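Local coordinates for Lactamase_B domain-containing protein (Bacillus lehensis G1, PDB 7EV5) that acts as a two-zinc hydrolase of the metallo-beta-lactamase fold, combining the activities of a B3 beta-lactamase and a glyoxalase II, at residues I5-I10 with E34-W39; Y15-D20 with F121-F126; T46-L51 with L116-F121; A62-R67 with I100-P105. All blocks are in the same frame, centred on the assembly; numbering follows the deposited sequence. Where two conformers were deposited one is given.

Interaction 1 of 4, residues I5-I10 with E34-W39; sequences IPLGPI and EALITW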
# COMPACT_ATOMS: atom_id res chain seq x y z
N ILE A 5 8.24 -6.33 -4.32
CA ILE A 5 8.31 -7.71 -3.86
C ILE A 5 6.91 -8.32 -3.89
O ILE A 5 6.15 -8.17 -2.93
CB ILE A 5 8.95 -7.81 -2.46
CG1 ILE A 5 10.31 -7.10 -2.45
CG2 ILE A 5 9.09 -9.26 -2.04
CD1 ILE A 5 11.03 -7.10 -1.11
N PRO A 6 6.54 -9.02 -4.97
CA PRO A 6 5.24 -9.70 -4.97
C PRO A 6 5.25 -10.84 -3.97
O PRO A 6 6.23 -11.58 -3.87
CB PRO A 6 5.12 -10.23 -6.41
CG PRO A 6 6.11 -9.46 -7.20
CD PRO A 6 7.21 -9.09 -6.27
N LEU A 7 4.15 -10.97 -3.21
CA LEU A 7 4.10 -11.93 -2.11
C LEU A 7 2.75 -12.63 -2.05
O LEU A 7 1.70 -12.01 -2.29
CB LEU A 7 4.31 -11.24 -0.76
CG LEU A 7 5.69 -10.63 -0.50
CD1 LEU A 7 5.62 -9.71 0.71
CD2 LEU A 7 6.74 -11.71 -0.28
N GLY A 8 2.77 -13.91 -1.69
CA GLY A 8 1.57 -14.67 -1.46
C GLY A 8 0.96 -15.20 -2.75
O GLY A 8 1.39 -14.85 -3.85
N PRO A 9 -0.06 -16.05 -2.63
CA PRO A 9 -0.72 -16.55 -3.84
C PRO A 9 -1.30 -15.45 -4.71
O PRO A 9 -1.29 -15.58 -5.94
CB PRO A 9 -1.81 -17.48 -3.29
CG PRO A 9 -2.00 -17.07 -1.86
CD PRO A 9 -0.65 -16.61 -1.40
N ILE A 10 -1.79 -14.36 -4.11
CA ILE A 10 -2.32 -13.25 -4.91
C ILE A 10 -1.21 -12.49 -5.62
O ILE A 10 -1.45 -11.83 -6.64
CB ILE A 10 -3.19 -12.33 -4.02
CG1 ILE A 10 -4.22 -13.15 -3.25
CG2 ILE A 10 -3.86 -11.23 -4.85
CD1 ILE A 10 -5.28 -13.79 -4.12
N GLU A 34 7.96 -15.06 5.45
CA GLU A 34 9.33 -15.54 5.61
C GLU A 34 10.21 -15.11 4.44
O GLU A 34 11.39 -14.80 4.64
CB GLU A 34 9.33 -17.06 5.78
CG GLU A 34 8.71 -17.55 7.08
CD GLU A 34 7.21 -17.35 7.13
OE1 GLU A 34 6.54 -17.49 6.08
OE2 GLU A 34 6.70 -17.05 8.23
N ALA A 35 9.66 -15.06 3.23
CA ALA A 35 10.43 -14.56 2.10
C ALA A 35 10.81 -13.10 2.29
O ALA A 35 11.93 -12.69 1.97
CB ALA A 35 9.65 -14.75 0.80
N LEU A 36 9.87 -12.29 2.79
CA LEU A 36 10.15 -10.88 3.01
C LEU A 36 11.11 -10.67 4.17
O LEU A 36 12.07 -9.89 4.06
CB LEU A 36 8.85 -10.11 3.23
CG LEU A 36 9.02 -8.62 3.56
CD1 LEU A 36 9.69 -7.87 2.44
CD2 LEU A 36 7.65 -8.01 3.88
N ILE A 37 10.87 -11.36 5.30
CA ILE A 37 11.71 -11.19 6.49
C ILE A 37 13.14 -11.63 6.21
O ILE A 37 14.10 -10.92 6.54
CB ILE A 37 11.11 -11.94 7.69
CG1 ILE A 37 9.85 -11.23 8.19
CG2 ILE A 37 12.13 -12.05 8.83
CD1 ILE A 37 8.96 -12.10 9.05
N THR A 38 13.31 -12.81 5.59
CA THR A 38 14.66 -13.29 5.32
C THR A 38 15.38 -12.42 4.31
O THR A 38 16.60 -12.24 4.42
CB THR A 38 14.68 -14.77 4.92
OG1 THR A 38 13.91 -14.97 3.73
CG2 THR A 38 14.12 -15.66 6.04
N TRP A 39 14.67 -11.86 3.32
CA TRP A 39 15.32 -10.93 2.40
C TRP A 39 15.84 -9.70 3.13
O TRP A 39 16.99 -9.28 2.94
CB TRP A 39 14.38 -10.51 1.27
CG TRP A 39 15.01 -9.53 0.31
CD1 TRP A 39 15.84 -9.83 -0.72
CD2 TRP A 39 14.88 -8.10 0.31
NE1 TRP A 39 16.23 -8.68 -1.37
CE2 TRP A 39 15.65 -7.61 -0.75
CE3 TRP A 39 14.18 -7.19 1.11
CZ2 TRP A 39 15.74 -6.25 -1.05
CZ3 TRP A 39 14.27 -5.84 0.81
CH2 TRP A 39 15.04 -5.38 -0.26
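Ile5 of strand 2-7 sets its CD1 methyl between Leu36 and Trp39 of helix 33-42, a helix-on-sheet contact of the layered alpha-beta-beta-alpha metallo-beta-lactamase fold. This is the tighter part of the contact. Ile5 CD1 lies over one face of the indole of Trp39, 4.1 Å from the centroid of the six-membered ring and 21° off its normal, a CH-pi contact shifted toward the rim. The nearest ring atom is Trp39 CE3, 3.9 Å from Ile5 CD1. The same methyl touches Leu36 CD1 at 3.9 Å, and the two side chains cross at about a right angle. In Ile5 the outer bond is extended (chi2 179°), which carries CD1 away from CA and onto the helix. Val16 of the adjacent strand 12-18 touches Ile5, Leu36 and Trp39, so the sheet adds a fourth side chain to the cluster.

The packing around Leu7 is looser. Its CD1 stands 4.1 Å from Leu36 CB, while its CD2 comes no nearer than 4.3 Å to Ala35 CB, at the partly exposed margin. No hydrogen bond joins the segments. Residues 5-7 and the helical segment 34-39 run roughly antiparallel, at 148°. The side chain of Leu7 is about 9 Å from that of His59, a zinc ligand. On the solvent side of the helix Thr38 bends back on its own backbone, its OG1 donating to Glu34 O at 2.7 Å.

Interaction 2 of 4, residues Y15-D20 with F121-F126; sequences YVLYND and FTFSVF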
# COMPACT_ATOMS: atom_id res chain seq x y z
N TYR A 15 6.37 -3.39 -0.92
CA TYR A 15 7.50 -2.56 -1.32
C TYR A 15 8.41 -2.36 -0.12
O TYR A 15 7.94 -2.19 1.01
CB TYR A 15 7.07 -1.18 -1.87
CG TYR A 15 6.34 -1.35 -3.17
CD1 TYR A 15 7.03 -1.47 -4.36
CD2 TYR A 15 4.96 -1.44 -3.20
CE1 TYR A 15 6.37 -1.66 -5.55
CE2 TYR A 15 4.28 -1.65 -4.39
CZ TYR A 15 4.99 -1.74 -5.56
OH TYR A 15 4.34 -1.95 -6.77
N VAL A 16 9.71 -2.37 -0.36
CA VAL A 16 10.67 -1.94 0.65
C VAL A 16 11.42 -0.75 0.09
O VAL A 16 12.12 -0.87 -0.92
CB VAL A 16 11.64 -3.06 1.06
CG1 VAL A 16 12.60 -2.51 2.11
CG2 VAL A 16 10.88 -4.26 1.61
N LEU A 17 11.25 0.40 0.73
CA LEU A 17 11.98 1.62 0.41
C LEU A 17 13.13 1.75 1.40
O LEU A 17 12.94 1.54 2.60
CB LEU A 17 11.04 2.82 0.57
CG LEU A 17 11.61 4.23 0.34
CD1 LEU A 17 12.01 4.46 -1.12
CD2 LEU A 17 10.60 5.28 0.80
N TYR A 18 14.32 2.07 0.90
CA TYR A 18 15.49 2.10 1.76
C TYR A 18 16.36 3.31 1.43
O TYR A 18 16.13 4.01 0.44
CB TYR A 18 16.30 0.79 1.67
CG TYR A 18 16.61 0.38 0.25
CD1 TYR A 18 17.70 0.92 -0.41
CD2 TYR A 18 15.82 -0.55 -0.42
CE1 TYR A 18 18.00 0.56 -1.71
CE2 TYR A 18 16.11 -0.91 -1.72
CZ TYR A 18 17.20 -0.36 -2.36
OH TYR A 18 17.50 -0.72 -3.65
N ASN A 19 17.35 3.55 2.29
CA ASN A 19 18.33 4.62 2.12
C ASN A 19 19.73 4.02 2.19
O ASN A 19 19.91 2.82 2.42
CB ASN A 19 18.12 5.77 3.12
CG ASN A 19 18.29 5.34 4.59
OD1 ASN A 19 18.91 4.32 4.89
ND2 ASN A 19 17.75 6.15 5.50
N ASP A 20 20.74 4.88 2.03
CA ASP A 20 22.12 4.41 2.03
C ASP A 20 22.57 3.92 3.40
O ASP A 20 23.49 3.10 3.47
CB ASP A 20 23.06 5.48 1.47
CG ASP A 20 22.90 5.68 -0.02
OD1 ASP A 20 22.20 4.87 -0.67
OD2 ASP A 20 23.47 6.65 -0.56
N PHE A 121 12.78 9.51 6.25
CA PHE A 121 11.91 9.41 5.08
C PHE A 121 10.70 10.30 5.29
O PHE A 121 9.94 10.10 6.25
CB PHE A 121 11.42 7.98 4.87
CG PHE A 121 12.50 6.95 4.73
CD1 PHE A 121 13.02 6.64 3.48
CD2 PHE A 121 12.98 6.28 5.83
CE1 PHE A 121 14.00 5.67 3.34
CE2 PHE A 121 13.98 5.32 5.70
CZ PHE A 121 14.48 5.01 4.45
N THR A 122 10.48 11.26 4.40
CA THR A 122 9.28 12.07 4.47
C THR A 122 8.37 11.75 3.30
O THR A 122 8.82 11.59 2.16
CB THR A 122 9.58 13.57 4.54
OG1 THR A 122 10.38 13.82 5.70
CG2 THR A 122 8.29 14.38 4.66
N PHE A 123 7.07 11.65 3.60
CA PHE A 123 6.06 11.33 2.62
C PHE A 123 4.97 12.39 2.65
O PHE A 123 4.65 12.93 3.72
CB PHE A 123 5.38 10.00 2.96
CG PHE A 123 6.33 8.85 3.06
CD1 PHE A 123 6.76 8.18 1.93
CD2 PHE A 123 6.79 8.43 4.30
CE1 PHE A 123 7.65 7.12 2.03
CE2 PHE A 123 7.67 7.37 4.40
CZ PHE A 123 8.10 6.71 3.27
N SER A 124 4.43 12.70 1.49
CA SER A 124 3.14 13.35 1.39
C SER A 124 2.08 12.27 1.37
O SER A 124 2.23 11.24 0.71
CB SER A 124 3.06 14.18 0.10
OG SER A 124 3.83 15.36 0.20
N VAL A 125 1.00 12.49 2.12
CA VAL A 125 -0.05 11.49 2.27
C VAL A 125 -1.32 12.01 1.62
O VAL A 125 -1.79 13.11 1.94
CB VAL A 125 -0.29 11.15 3.75
CG1 VAL A 125 -1.43 10.18 3.88
CG2 VAL A 125 0.99 10.61 4.38
N PHE A 126 -1.89 11.21 0.74
CA PHE A 126 -3.17 11.53 0.12
C PHE A 126 -4.18 10.47 0.52
O PHE A 126 -3.89 9.28 0.48
CB PHE A 126 -3.04 11.55 -1.40
CG PHE A 126 -2.08 12.59 -1.91
CD1 PHE A 126 -2.53 13.86 -2.24
CD2 PHE A 126 -0.74 12.30 -2.06
CE1 PHE A 126 -1.64 14.81 -2.72
CE2 PHE A 126 0.15 13.25 -2.54
CZ PHE A 126 -0.31 14.51 -2.87
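Asn19 lies across the tip of the Phe121 ring, the two side chains crossing at about a right angle. From the backbone outward, Asn19 CB touches Phe121 CZ at 3.9 Å. With CG between the backbone N and the carbonyl carbon (chi1 63°), that atom comes to lie 3.8 Å from the same ring carbon. ND2 comes nearest, 3.6 Å from Phe121 CZ, with CE2 beyond. The amide plane is only 14° from that of the ring. The amide gains its polar partner elsewhere: ND2 donates to Glu23 OE1. The backbone carbonyl carbon, Tyr18 C, meets the ring at its edge, in plane, 3.8 Å from Phe121 CE1.

Here the two beta sheets of the metallo-beta-lactamase sandwich face each other, strand 12-18 in one and strand 121-127 in the other, with segments 15-18 and 121-126 inclined at 126°. Leu17 fills the buried part of the interface. Its CD2 methyl lies 3.9 Å from Phe121 CD1, this side chain and the ring sliding past each other in opposite directions. Toward Phe123 it reaches tip to tip, CD2 meeting the ring edge 3.7 Å from CE1. Tyr140 of strand 136-140 touches both Leu17 and Phe121.

Interaction 3 of 4, residues T46-L51 with L116-F121; sequences TPLAIL and LTIGTF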
# COMPACT_ATOMS: atom_id res chain seq x y z
N THR A 46 17.38 -2.46 8.21
CA THR A 46 16.66 -2.26 9.47
C THR A 46 15.34 -1.56 9.18
O THR A 46 15.33 -0.34 8.95
CB THR A 46 17.51 -1.43 10.43
OG1 THR A 46 18.69 -2.17 10.77
CG2 THR A 46 16.75 -1.10 11.70
N PRO A 47 14.21 -2.27 9.19
CA PRO A 47 12.94 -1.59 8.93
C PRO A 47 12.53 -0.73 10.12
O PRO A 47 12.83 -1.04 11.27
CB PRO A 47 11.95 -2.74 8.71
CG PRO A 47 12.58 -3.92 9.32
CD PRO A 47 14.07 -3.73 9.31
N LEU A 48 11.86 0.38 9.80
CA LEU A 48 11.41 1.37 10.77
C LEU A 48 9.91 1.37 10.99
O LEU A 48 9.47 1.79 12.07
CB LEU A 48 11.83 2.78 10.33
CG LEU A 48 13.32 3.00 10.07
CD1 LEU A 48 13.56 4.39 9.50
CD2 LEU A 48 14.11 2.79 11.36
N ALA A 49 9.12 0.91 10.02
CA ALA A 49 7.67 0.99 10.11
C ALA A 49 7.08 0.15 8.99
O ALA A 49 7.73 -0.11 7.98
CB ALA A 49 7.18 2.44 9.98
N ILE A 50 5.82 -0.26 9.19
CA ILE A 50 4.96 -0.82 8.15
C ILE A 50 3.91 0.23 7.84
O ILE A 50 3.17 0.66 8.74
CB ILE A 50 4.28 -2.11 8.62
CG1 ILE A 50 5.33 -3.19 8.90
CG2 ILE A 50 3.25 -2.58 7.59
CD1 ILE A 50 4.80 -4.32 9.73
N LEU A 51 3.83 0.65 6.58
CA LEU A 51 2.82 1.58 6.11
C LEU A 51 1.85 0.81 5.23
O LEU A 51 2.27 0.18 4.25
CB LEU A 51 3.46 2.73 5.32
CG LEU A 51 4.48 3.62 6.03
CD1 LEU A 51 4.81 4.84 5.18
CD2 LEU A 51 4.01 4.03 7.42
N LEU A 116 3.90 12.76 6.54
CA LEU A 116 4.28 11.73 7.50
C LEU A 116 5.79 11.54 7.38
O LEU A 116 6.30 11.33 6.27
CB LEU A 116 3.57 10.41 7.19
CG LEU A 116 3.99 9.20 8.00
CD1 LEU A 116 3.75 9.44 9.48
CD2 LEU A 116 3.21 7.97 7.52
N THR A 117 6.50 11.61 8.50
CA THR A 117 7.94 11.40 8.52
C THR A 117 8.26 10.14 9.32
O THR A 117 7.86 10.02 10.48
CB THR A 117 8.66 12.62 9.08
OG1 THR A 117 8.46 13.72 8.20
CG2 THR A 117 10.15 12.34 9.19
N ILE A 118 8.96 9.21 8.68
CA ILE A 118 9.41 7.96 9.30
C ILE A 118 10.93 8.01 9.28
O ILE A 118 11.55 7.82 8.23
CB ILE A 118 8.90 6.73 8.54
CG1 ILE A 118 7.36 6.71 8.43
CG2 ILE A 118 9.43 5.44 9.19
CD1 ILE A 118 6.64 6.53 9.75
N GLY A 119 11.54 8.27 10.44
CA GLY A 119 12.98 8.46 10.45
C GLY A 119 13.33 9.67 9.60
O GLY A 119 12.80 10.77 9.80
N THR A 120 14.20 9.48 8.61
CA THR A 120 14.50 10.55 7.66
C THR A 120 13.72 10.44 6.35
O THR A 120 13.99 11.20 5.42
CB THR A 120 16.00 10.67 7.39
OG1 THR A 120 16.53 9.40 7.00
CG2 THR A 120 16.74 11.18 8.63
N PHE A 121 12.78 9.51 6.25
CA PHE A 121 11.91 9.41 5.08
C PHE A 121 10.70 10.30 5.29
O PHE A 121 9.94 10.10 6.25
CB PHE A 121 11.42 7.98 4.87
CG PHE A 121 12.50 6.95 4.73
CD1 PHE A 121 13.02 6.64 3.48
CD2 PHE A 121 12.98 6.28 5.83
CE1 PHE A 121 14.00 5.67 3.34
CE2 PHE A 121 13.98 5.32 5.70
CZ PHE A 121 14.48 5.01 4.45
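Aliphatic packing carries most of this contact, with the CG2 methyl of Ile118 against both Leu48 and Ala49. Ile118 CG2 is 3.8 Å from Leu48 CB and equally 3.8 Å from Ala49 CB, so one methyl spans two consecutive residues of strand 46-51. This branch is anti to the backbone N, while CG1 of Ile118 lies beside that N (chi1 -57°) and its CD1 also approaches Ala49 CB. Farther along, Leu51 and Leu116 reach toward each other tip to tip, their CD2 methyls 4.0 Å apart. Leu51 CD2 also stands 4.3 Å from Ile118 CD1.

The strands belong to different sheets of the metallo-beta-lactamase sandwich: 46-51 is an inner strand of the sheet begun by strand 2-7, whereas 115-118 is an edge strand of the other and forms a beta hairpin with strand 121-127. Tyr75 of strand 74-77 touches Leu51, Leu116 and Ile118, and Phe123 also packs on Leu51 and Ile118.

The aromatic contact is an edge contact. Leu48 CD1 lies in the plane of the Phe121 ring, 3.9 Å from CE2, and the side chains cross at about a right angle. The same methyl is 4.2 Å from Gly119 CA.

No hydrogen bond crosses between the two segments. Within the hairpin, the type II' turn, with positive phi (62°) at Gly119, is closed by Phe121 N donating to Ile118 O at 2.9 Å and by Ile118 N donating to Phe121 O at 2.8 Å.

Interaction 4 of 4, residues A62-R67 with I100-P105; sequences AVDAVR and ITTAKP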
# COMPACT_ATOMS: atom_id res chain seq x y z
N ALA A 62 1.22 -10.75 6.07
CA ALA A 62 2.52 -10.86 6.72
C ALA A 62 2.75 -9.80 7.80
O ALA A 62 3.84 -9.73 8.36
CB ALA A 62 3.63 -10.80 5.67
N VAL A 63 1.73 -8.99 8.11
CA VAL A 63 1.92 -7.90 9.07
C VAL A 63 2.35 -8.43 10.44
O VAL A 63 3.32 -7.93 11.03
CB VAL A 63 0.66 -7.02 9.15
CG1 VAL A 63 0.70 -6.11 10.37
CG2 VAL A 63 0.52 -6.18 7.90
N ASP A 64 1.65 -9.44 10.96
CA ASP A 64 1.97 -9.99 12.28
C ASP A 64 3.44 -10.39 12.37
O ASP A 64 4.17 -9.96 13.27
CB ASP A 64 1.12 -11.24 12.54
CG ASP A 64 -0.28 -10.94 13.06
OD1 ASP A 64 -0.51 -9.88 13.69
OD2 ASP A 64 -1.18 -11.80 12.84
N ALA A 65 3.89 -11.21 11.42
CA ALA A 65 5.25 -11.74 11.49
C ALA A 65 6.28 -10.63 11.34
O ALA A 65 7.28 -10.60 12.06
CB ALA A 65 5.44 -12.81 10.43
N VAL A 66 6.05 -9.70 10.41
CA VAL A 66 7.00 -8.61 10.22
C VAL A 66 7.01 -7.69 11.44
O VAL A 66 8.08 -7.33 11.95
CB VAL A 66 6.68 -7.85 8.91
CG1 VAL A 66 7.56 -6.64 8.79
CG2 VAL A 66 6.89 -8.76 7.71
N ARG A 67 5.83 -7.32 11.93
CA ARG A 67 5.74 -6.47 13.12
C ARG A 67 6.42 -7.13 14.32
O ARG A 67 7.17 -6.48 15.05
CB ARG A 67 4.26 -6.18 13.41
CG ARG A 67 3.98 -5.30 14.60
CD ARG A 67 2.53 -5.52 15.06
NE ARG A 67 2.35 -6.86 15.61
CZ ARG A 67 1.42 -7.72 15.20
NH1 ARG A 67 0.57 -7.41 14.24
NH2 ARG A 67 1.35 -8.92 15.77
N ILE A 100 -8.13 -14.34 7.21
CA ILE A 100 -6.79 -13.78 7.33
C ILE A 100 -6.92 -12.54 8.20
O ILE A 100 -7.81 -11.71 7.97
CB ILE A 100 -6.21 -13.42 5.95
CG1 ILE A 100 -5.99 -14.71 5.15
CG2 ILE A 100 -4.90 -12.65 6.11
CD1 ILE A 100 -5.65 -14.50 3.71
N THR A 101 -6.08 -12.44 9.23
CA THR A 101 -6.20 -11.38 10.22
C THR A 101 -4.84 -11.09 10.82
O THR A 101 -3.91 -11.91 10.76
CB THR A 101 -7.09 -11.81 11.40
OG1 THR A 101 -6.57 -13.02 11.96
CG2 THR A 101 -8.55 -12.01 10.98
N THR A 102 -4.73 -9.91 11.43
CA THR A 102 -3.68 -9.66 12.41
C THR A 102 -4.21 -10.00 13.80
O THR A 102 -5.41 -10.21 14.01
CB THR A 102 -3.22 -8.20 12.38
OG1 THR A 102 -4.28 -7.36 12.84
CG2 THR A 102 -2.80 -7.79 10.98
N ALA A 103 -3.28 -10.07 14.76
CA ALA A 103 -3.63 -10.35 16.14
C ALA A 103 -3.71 -9.09 17.00
O ALA A 103 -4.14 -9.17 18.16
CB ALA A 103 -2.62 -11.33 16.75
N LYS A 104 -3.33 -7.94 16.45
CA LYS A 104 -3.28 -6.67 17.14
C LYS A 104 -3.73 -5.59 16.17
O LYS A 104 -3.47 -5.70 14.97
CB LYS A 104 -1.84 -6.35 17.58
CG LYS A 104 -1.27 -7.27 18.64
CD LYS A 104 0.18 -6.89 18.95
CE LYS A 104 0.78 -7.79 20.02
NZ LYS A 104 2.17 -7.39 20.38
N PRO A 105 -4.40 -4.54 16.66
CA PRO A 105 -4.74 -3.41 15.79
C PRO A 105 -3.50 -2.62 15.40
O PRO A 105 -2.41 -2.81 15.94
CB PRO A 105 -5.68 -2.56 16.65
CG PRO A 105 -5.32 -2.91 18.07
CD PRO A 105 -4.87 -4.36 18.04
O HOH W 1 -3.77 -13.21 13.52
O HOH W 2 4.05 -6.95 17.93
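Asp64 OD1 accepts a hydrogen bond across the contact from the backbone of Ala103. That bond, from Ala103 N, is 3.0 Å long and nearly straight (167°), and it uses the syn lone pair of OD1. Arg67, one helical turn on, was modelled in two conformers; in the one described here it adds two more bonds, gripping the same oxygen end-on. Its NH1 forms a salt bridge to OD1 at 2.8 Å through the anti lone pair, whereas NH2, at 3.0 Å from OD1, approaches from above the carboxylate plane. The other oxygen, OD2, receives a hydrogen bond from a water that also bonds Thr101 OG1. Such donors would be expected to stabilise the ionised carboxylate.

Helix 63-70, which follows the zinc-binding HxHxDH motif of His54 to His59 in this metallo-beta-lactamase fold, is thereby pinned to the irregular loop that leads into strand 108-110. In the same Arg67 conformer Lys104 lies over one face of the guanidinium, its CD 3.9 Å from NH2, with Asp64 O over the opposite face, and a second water accepts from both Arg67 NE and Lys104 NZ, bridging like charges. Within the loop Thr102 OG1 donates to Lys104 O at 2.8 Å. Its methyl faces the helix instead: Thr102 CG2 packs 3.9 Å from Val63 CG1.

From the N terminus, interaction 1 closes first, bringing helix 33-42 back onto strand 2-7. Interaction 2 opens inside that loop, at strand 12-18, so the two cross, and Val16 touches the interaction 1 cluster. Interaction 2 closes about a hundred residues later at strand 121-127, joining the two sheets of the sandwich. Nested within it, interaction 3 links the same sheets from strand 46-51 to residues 116-121, the edge strand and turn of the hairpin, and they share Phe121. Interaction 4 is nested inside interaction 3 and fastens helix 63-70 to the 100-105 loop. That helix also packs on helix 33-42 through Val66 and Ile37, and on strand 46-51 through Ile50.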